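Local coordinates for protein iron aquisition yersiniabactin synthesis enzyme, YbtT (Escherichia coli, PDB 6BA9) that probably hydrolyses thioesters as a low-specificity type II thioesterase that maintains production of the metallophore yersiniabactin, at residues A[19-31]-A[43-55]. The protein carries 1 engineered substitution. Sequence-based numbering, arbitrary orientation.
Sequences MCPFAGGSSSAFR and LSLVTWPGRDRLR
Leu45 lays CD1 squarely over one face of the Phe30 ring, a CH-pi contact 3.9 Å from CD1 to the ring centroid, while CD2 packs on Ser27 CA and Phe30 CD1. With CG anti to the backbone N (chi1 -178°) and chi2 at 69°, the branched leucine end reaches both residues. The strands beneath run parallel: Ser44 O accepts from Met19 N and Met19 O from Val46 N, the latter pair 2.9 Å apart. Pro21 lies against one face of the Trp48 indole, its CG offset toward the rim and 3.9 Å from the centroid of the five-membered ring; a compact, conformationally restricted proline suits the broad indole. Cys20 CB approaches Trp48 CH2 obliquely (3.8 Å). The buried indole NE1 finds no hydrogen-bond partner.

Asp52 OD2 receives Ser27 N on its syn side (2.9 Å), and OD1 is served by a water that also binds Ser28 N: a carboxylate offers two acceptors. A second water bridges Gly25 O to Trp48 N. Arg51 gives Pro49 O a bond from NH2 (3.2 Å) and Gly25 O a weak one from NH1, which also forms a salt bridge with Asp168; a guanidinium can donate in several directions.

The contact thus joins two neighbouring alpha/beta-hydrolase strands and their following loops: apolar packing fills the interior, while carboxylate, guanidinium and waters satisfy loop backbone groups and probably limit their movement.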
ATOM      1  N   MET A  19       4.445   5.329  -2.375  1.00 11.03           N
ATOM      2  CA  MET A  19       3.242   4.514  -2.407  1.00 11.21           C
ATOM      3  C   MET A  19       3.577   3.034  -2.458  1.00 10.79           C
ATOM      4  O   MET A  19       4.270   2.585  -3.381  1.00 11.52           O
ATOM      5  CB  MET A  19       2.398   4.865  -3.633  1.00 11.37           C
ATOM      6  CG  MET A  19       1.158   4.011  -3.797  1.00 11.60           C
ATOM      7  SD  MET A  19      -0.075   4.373  -2.548  1.00 12.95           S
ATOM      8  CE  MET A  19      -1.338   3.217  -3.028  1.00 14.09           C
ATOM      9  N   CYS A  20       2.992   2.257  -1.549  1.00 11.35           N
ATOM     10  CA  CYS A  20       3.093   0.803  -1.510  1.00 12.41           C
ATOM     11  C   CYS A  20       1.872   0.186  -2.188  1.00 11.16           C
ATOM     12  O   CYS A  20       0.724   0.515  -1.824  1.00 11.93           O
ATOM     13  CB  CYS A  20       3.159   0.337  -0.056  1.00 10.43           C
ATOM     14  SG  CYS A  20       4.666   0.881   0.783  1.00 13.37           S
ATOM     15  N   PRO A  21       2.057  -0.705  -3.156  1.00 12.02           N
ATOM     16  CA  PRO A  21       0.926  -1.222  -3.928  1.00 11.37           C
ATOM     17  C   PRO A  21       0.190  -2.362  -3.221  1.00 13.70           C
ATOM     18  O   PRO A  21       0.628  -2.918  -2.208  1.00 13.37           O
ATOM     19  CB  PRO A  21       1.604  -1.709  -5.207  1.00 14.55           C
ATOM     20  CG  PRO A  21       2.926  -2.183  -4.749  1.00 13.39           C
ATOM     21  CD  PRO A  21       3.343  -1.158  -3.709  1.00 12.28           C
ATOM     22  N   PHE A  22      -0.963  -2.709  -3.788  1.00 12.99           N
ATOM     23  CA  PHE A  22      -1.757  -3.843  -3.350  1.00 12.95           C
ATOM     24  C   PHE A  22      -1.116  -5.165  -3.808  1.00 13.07           C
ATOM     25  O   PHE A  22      -0.162  -5.199  -4.601  1.00 14.36           O
ATOM     26  CB  PHE A  22      -3.189  -3.704  -3.880  1.00 14.38           C
ATOM     27  CG  PHE A  22      -3.261  -3.332  -5.340  1.00 16.49           C
ATOM     28  CD1 PHE A  22      -3.467  -2.018  -5.724  1.00 16.18           C
ATOM     29  CD2 PHE A  22      -3.090  -4.299  -6.322  1.00 17.31           C
ATOM     30  CE1 PHE A  22      -3.520  -1.668  -7.081  1.00 20.59           C
ATOM     31  CE2 PHE A  22      -3.141  -3.951  -7.676  1.00 21.89           C
ATOM     32  CZ  PHE A  22      -3.354  -2.645  -8.041  1.00 19.34           C
ATOM     33  N   ALA A  23      -1.639  -6.262  -3.274  1.00 12.92           N
ATOM     34  CA  ALA A  23      -1.148  -7.591  -3.639  1.00 12.32           C
ATOM     35  C   ALA A  23      -1.378  -7.829  -5.123  1.00 15.45           C
ATOM     36  O   ALA A  23      -2.450  -7.531  -5.660  1.00 16.42           O
ATOM     37  CB  ALA A  23      -1.880  -8.661  -2.832  1.00 15.57           C
ATOM     38  N   GLY A  24      -0.356  -8.357  -5.789  1.00 14.94           N
ATOM     39  CA  GLY A  24      -0.377  -8.497  -7.222  1.00 17.56           C
ATOM     40  C   GLY A  24      -0.095  -7.217  -7.965  1.00 17.42           C
ATOM     41  O   GLY A  24      -0.066  -7.227  -9.206  1.00 19.46           O
ATOM     42  N   GLY A  25       0.111  -6.110  -7.259  1.00 16.52           N
ATOM     43  CA  GLY A  25       0.394  -4.858  -7.922  1.00 16.00           C
ATOM     44  C   GLY A  25       1.776  -4.832  -8.550  1.00 17.51           C
ATOM     45  O   GLY A  25       2.697  -5.557  -8.164  1.00 17.85           O
ATOM     46  N   SER A  26       1.922  -3.946  -9.531  1.00 17.19           N
ATOM     47  CA  SER A  26       3.178  -3.731 -10.245  1.00 16.53           C
ATOM     48  C   SER A  26       3.056  -2.384 -10.937  1.00 17.18           C
ATOM     49  O   SER A  26       2.004  -1.750 -10.893  1.00 17.95           O
ATOM     50  CB  SER A  26       3.456  -4.848 -11.243  1.00 18.28           C
ATOM     51  OG  SER A  26       2.490  -4.827 -12.289  1.00 19.98           O
ATOM     52  N   SER A  27       4.132  -1.947 -11.591  1.00 16.13           N
ATOM     53  CA  SER A  27       4.126  -0.589 -12.126  1.00 14.98           C
ATOM     54  C   SER A  27       3.024  -0.376 -13.156  1.00 18.22           C
ATOM     55  O   SER A  27       2.448   0.719 -13.220  1.00 17.05           O
ATOM     56  CB  SER A  27       5.493  -0.199 -12.685  1.00 22.28           C
ATOM     57  OG  SER A  27       5.846  -1.013 -13.765  1.00 29.71           O
ATOM     58  N   SER A  28       2.692  -1.394 -13.955  1.00 17.78           N
ATOM     59  CA  SER A  28       1.686  -1.187 -14.990  1.00 18.69           C
ATOM     60  C   SER A  28       0.327  -0.818 -14.409  1.00 19.90           C
ATOM     61  O   SER A  28      -0.456  -0.112 -15.062  1.00 20.25           O
ATOM     62  CB  SER A  28       1.586  -2.430 -15.877  1.00 19.61           C
ATOM     63  OG  SER A  28       1.215  -3.567 -15.127  1.00 22.67           O
ATOM     64  N   ALA A  29       0.022  -1.282 -13.193  1.00 18.28           N
ATOM     65  CA  ALA A  29      -1.261  -0.975 -12.575  1.00 19.23           C
ATOM     66  C   ALA A  29      -1.415   0.509 -12.272  1.00 20.49           C
ATOM     67  O   ALA A  29      -2.549   0.987 -12.156  1.00 20.51           O
ATOM     68  CB  ALA A  29      -1.430  -1.808 -11.301  1.00 20.23           C
ATOM     69  N   PHE A  30      -0.308   1.246 -12.179  1.00 17.09           N
ATOM     70  CA  PHE A  30      -0.289   2.652 -11.785  1.00 17.36           C
ATOM     71  C   PHE A  30       0.030   3.583 -12.953  1.00 19.72           C
ATOM     72  O   PHE A  30       0.323   4.768 -12.751  1.00 17.81           O
ATOM     73  CB  PHE A  30       0.668   2.847 -10.598  1.00 17.08           C
ATOM     74  CG  PHE A  30       0.189   2.180  -9.352  1.00 16.59           C
ATOM     75  CD1 PHE A  30       0.458   0.846  -9.113  1.00 18.18           C
ATOM     76  CD2 PHE A  30      -0.570   2.872  -8.423  1.00 17.43           C
ATOM     77  CE1 PHE A  30      -0.014   0.225  -7.989  1.00 17.77           C
ATOM     78  CE2 PHE A  30      -1.043   2.240  -7.281  1.00 18.10           C
ATOM     79  CZ  PHE A  30      -0.760   0.908  -7.076  1.00 17.44           C
ATOM     80  N   ARG A  31      -0.068   3.080 -14.185  1.00 20.54           N
ATOM     81  CA  ARG A  31       0.251   3.902 -15.347  1.00 22.22           C
ATOM     82  C   ARG A  31      -0.629   5.147 -15.419  1.00 19.36           C
ATOM     83  O   ARG A  31      -0.166   6.207 -15.846  1.00 22.08           O
ATOM     84  CB  ARG A  31       0.097   3.057 -16.613  1.00 26.44           C
ATOM     85  CG  ARG A  31       0.452   3.776 -17.905  1.00 35.67           C
ATOM     86  CD  ARG A  31       0.375   2.838 -19.105  1.00 46.52           C
ATOM     87  NE  ARG A  31       1.002   1.552 -18.808  1.00 52.82           N
ATOM     88  CZ  ARG A  31       2.288   1.268 -19.001  1.00 54.83           C
ATOM     89  NH1 ARG A  31       3.117   2.175 -19.512  1.00 57.33           N
ATOM     90  NH2 ARG A  31       2.743   0.063 -18.682  1.00 45.81           N
ATOM     91  N   LEU A  43       6.620  11.724  -6.302  1.00 13.42           N
ATOM     92  CA  LEU A  43       5.857  10.504  -6.081  1.00 13.16           C
ATOM     93  C   LEU A  43       6.668   9.321  -6.580  1.00 14.80           C
ATOM     94  O   LEU A  43       7.110   9.305  -7.735  1.00 15.19           O
ATOM     95  CB  LEU A  43       4.536  10.520  -6.838  1.00 14.53           C
ATOM     96  CG  LEU A  43       3.692   9.242  -6.806  1.00 14.04           C
ATOM     97  CD1 LEU A  43       3.220   8.886  -5.392  1.00 15.13           C
ATOM     98  CD2 LEU A  43       2.474   9.389  -7.712  1.00 15.85           C
ATOM     99  N   SER A  44       6.859   8.335  -5.711  1.00 13.53           N
ATOM    100  CA  SER A  44       7.521   7.094  -6.083  1.00 12.73           C
ATOM    101  C   SER A  44       6.629   5.918  -5.731  1.00 13.19           C
ATOM    102  O   SER A  44       5.826   5.989  -4.793  1.00 13.67           O
ATOM    103  CB  SER A  44       8.859   6.956  -5.388  1.00 14.26           C
ATOM    104  OG  SER A  44       9.737   8.037  -5.716  1.00 17.78           O
ATOM    105  N   LEU A  45       6.789   4.833  -6.492  1.00 12.16           N
ATOM    106  CA  LEU A  45       6.058   3.590  -6.303  1.00 11.93           C
ATOM    107  C   LEU A  45       7.038   2.509  -5.861  1.00 13.14           C
ATOM    108  O   LEU A  45       8.136   2.379  -6.426  1.00 13.57           O
ATOM    109  CB  LEU A  45       5.392   3.158  -7.623  1.00 12.44           C
ATOM    110  CG  LEU A  45       4.550   1.884  -7.575  1.00 14.15           C
ATOM    111  CD1 LEU A  45       3.288   2.070  -6.763  1.00 16.64           C
ATOM    112  CD2 LEU A  45       4.217   1.435  -9.009  1.00 16.90           C
ATOM    113  N   VAL A  46       6.638   1.735  -4.865  1.00 11.50           N
ATOM    114  CA  VAL A  46       7.446   0.630  -4.347  1.00 11.84           C
ATOM    115  C   VAL A  46       7.164  -0.620  -5.178  1.00 11.25           C
ATOM    116  O   VAL A  46       6.003  -0.963  -5.419  1.00 13.15           O
ATOM    117  CB  VAL A  46       7.129   0.380  -2.865  1.00 12.81           C
ATOM    118  CG1 VAL A  46       7.990  -0.745  -2.312  1.00 14.84           C
ATOM    119  CG2 VAL A  46       7.345   1.637  -2.050  1.00 14.09           C
ATOM    120  N   THR A  47       8.224  -1.303  -5.607  1.00 13.19           N
ATOM    121  CA  THR A  47       8.124  -2.569  -6.332  1.00 12.00           C
ATOM    122  C   THR A  47       8.340  -3.727  -5.370  1.00 10.71           C
ATOM    123  O   THR A  47       9.365  -3.769  -4.682  1.00 14.35           O
ATOM    124  CB  THR A  47       9.224  -2.649  -7.390  1.00 13.19           C
ATOM    125  OG1 THR A  47       9.219  -1.479  -8.208  1.00 16.34           O
ATOM    126  CG2 THR A  47       9.061  -3.876  -8.252  1.00 14.45           C
ATOM    127  N   TRP A  48       7.410  -4.670  -5.339  1.00 12.42           N
ATOM    128  CA  TRP A  48       7.634  -5.895  -4.587  1.00 15.61           C
ATOM    129  C   TRP A  48       8.629  -6.790  -5.336  1.00 14.34           C
ATOM    130  O   TRP A  48       8.509  -6.971  -6.558  1.00 13.92           O
ATOM    131  CB  TRP A  48       6.331  -6.660  -4.396  1.00 15.03           C
ATOM    132  CG  TRP A  48       5.195  -5.970  -3.656  1.00 14.41           C
ATOM    133  CD1 TRP A  48       3.873  -6.196  -3.870  1.00 18.24           C
ATOM    134  CD2 TRP A  48       5.272  -4.996  -2.587  1.00 12.79           C
ATOM    135  NE1 TRP A  48       3.109  -5.442  -3.009  1.00 16.97           N
ATOM    136  CE2 TRP A  48       3.935  -4.690  -2.224  1.00 16.48           C
ATOM    137  CE3 TRP A  48       6.313  -4.351  -1.915  1.00 13.96           C
ATOM    138  CZ2 TRP A  48       3.616  -3.781  -1.227  1.00 14.99           C
ATOM    139  CZ3 TRP A  48       5.986  -3.437  -0.914  1.00 14.82           C
ATOM    140  CH2 TRP A  48       4.637  -3.169  -0.587  1.00 14.69           C
ATOM    141  N   PRO A  49       9.631  -7.341  -4.660  1.00 13.00           N
ATOM    142  CA  PRO A  49      10.543  -8.273  -5.329  1.00 13.45           C
ATOM    143  C   PRO A  49       9.793  -9.343  -6.116  1.00 12.88           C
ATOM    144  O   PRO A  49       8.708  -9.812  -5.729  1.00 13.33           O
ATOM    145  CB  PRO A  49      11.351  -8.855  -4.163  1.00 16.12           C
ATOM    146  CG  PRO A  49      11.399  -7.725  -3.170  1.00 16.79           C
ATOM    147  CD  PRO A  49      10.052  -7.060  -3.277  1.00 14.29           C
ATOM    148  N   GLY A  50      10.363  -9.678  -7.274  1.00 12.64           N
ATOM    149  CA  GLY A  50       9.862 -10.728  -8.131  1.00 13.68           C
ATOM    150  C   GLY A  50       9.266 -10.253  -9.437  1.00 13.69           C
ATOM    151  O   GLY A  50       8.843 -11.097 -10.239  1.00 15.56           O
ATOM    152  N   ARG A  51       9.170  -8.948  -9.664  1.00 13.11           N
ATOM    153  CA  ARG A  51       8.559  -8.428 -10.876  1.00 14.51           C
ATOM    154  C   ARG A  51       9.236  -7.123 -11.250  1.00 12.82           C
ATOM    155  O   ARG A  51      10.011  -6.551 -10.472  1.00 12.53           O
ATOM    156  CB  ARG A  51       7.061  -8.189 -10.675  1.00 16.10           C
ATOM    157  CG  ARG A  51       6.751  -7.020  -9.730  1.00 14.73           C
ATOM    158  CD  ARG A  51       5.563  -7.305  -8.786  1.00 15.80           C
ATOM    159  NE  ARG A  51       5.938  -8.247  -7.726  1.00 15.01           N
ATOM    160  CZ  ARG A  51       5.085  -8.818  -6.883  1.00 15.95           C
ATOM    161  NH1 ARG A  51       3.775  -8.578  -6.976  1.00 18.30           N
ATOM    162  NH2 ARG A  51       5.541  -9.653  -5.969  1.00 15.68           N
ATOM    163  N   ASP A  52       8.889  -6.621 -12.430  1.00 14.79           N
ATOM    164  CA  ASP A  52       9.405  -5.338 -12.939  1.00 13.89           C
ATOM    165  C   ASP A  52      10.934  -5.400 -12.923  1.00 14.36           C
ATOM    166  O   ASP A  52      11.490  -6.431 -13.334  1.00 14.47           O
ATOM    167  CB  ASP A  52       8.772  -4.169 -12.203  1.00 16.43           C
ATOM    168  CG  ASP A  52       7.268  -4.094 -12.389  1.00 18.23           C
ATOM    169  OD1 ASP A  52       6.708  -4.644 -13.366  1.00 18.22           O
ATOM    170  OD2 ASP A  52       6.614  -3.476 -11.515  1.00 16.75           O
ATOM    171  N   ARG A  53      11.637  -4.378 -12.436  1.00 17.05           N
ATOM    172  CA  ARG A  53      13.101  -4.404 -12.433  1.00 16.92           C
ATOM    173  C   ARG A  53      13.662  -5.405 -11.436  1.00 16.25           C
ATOM    174  O   ARG A  53      14.882  -5.611 -11.411  1.00 18.23           O
ATOM    175  CB  ARG A  53      13.648  -3.014 -12.083  1.00 21.27           C
ATOM    176  CG  ARG A  53      13.238  -1.959 -13.068  1.00 25.29           C
ATOM    177  CD  ARG A  53      13.630  -0.568 -12.602  1.00 32.91           C
ATOM    178  NE  ARG A  53      13.161   0.434 -13.551  1.00 46.54           N
ATOM    179  CZ  ARG A  53      13.302   1.747 -13.402  1.00 49.70           C
ATOM    180  NH1 ARG A  53      13.910   2.248 -12.329  1.00 45.89           N
ATOM    181  NH2 ARG A  53      12.829   2.562 -14.336  1.00 52.69           N
ATOM    182  N   LEU A  54      12.815  -5.989 -10.582  1.00 13.70           N
ATOM    183  CA  LEU A  54      13.214  -6.939  -9.557  1.00 12.99           C
ATOM    184  C   LEU A  54      12.782  -8.358  -9.898  1.00 13.50           C
ATOM    185  O   LEU A  54      12.659  -9.210  -9.011  1.00 14.13           O
ATOM    186  CB  LEU A  54      12.650  -6.533  -8.197  1.00 13.54           C
ATOM    187  CG  LEU A  54      13.049  -5.128  -7.725  1.00 14.91           C
ATOM    188  CD1 LEU A  54      12.509  -4.891  -6.310  1.00 17.46           C
ATOM    189  CD2 LEU A  54      14.548  -4.859  -7.767  1.00 16.42           C
ATOM    190  N   ARG A  55      12.582  -8.636 -11.185  1.00 12.51           N
ATOM    191  CA  ARG A  55      12.168  -9.970 -11.632  1.00 14.20           C
ATOM    192  C   ARG A  55      13.160 -11.051 -11.225  1.00 14.76           C
ATOM    193  O   ARG A  55      12.767 -12.207 -11.023  1.00 17.68           O
ATOM    194  CB  ARG A  55      12.050  -9.946 -13.151  1.00 15.03           C
ATOM    195  CG  ARG A  55      11.534 -11.221 -13.792  1.00 13.71           C
ATOM    196  CD  ARG A  55      10.077 -11.498 -13.540  1.00 17.27           C
ATOM    197  NE  ARG A  55       9.238 -10.452 -14.084  1.00 13.26           N
ATOM    198  CZ  ARG A  55       7.913 -10.418 -13.975  1.00 13.63           C
ATOM    199  NH1 ARG A  55       7.275 -11.402 -13.342  1.00 17.01           N
ATOM    200  NH2 ARG A  55       7.245  -9.403 -14.493  1.00 15.09           N
TER
HETATM  201  O   HOH W   1       5.078  -4.347  -7.074  1.00 16.31           O
HETATM  202  O   HOH W   2       4.358  -3.724 -14.468  1.00 21.92           O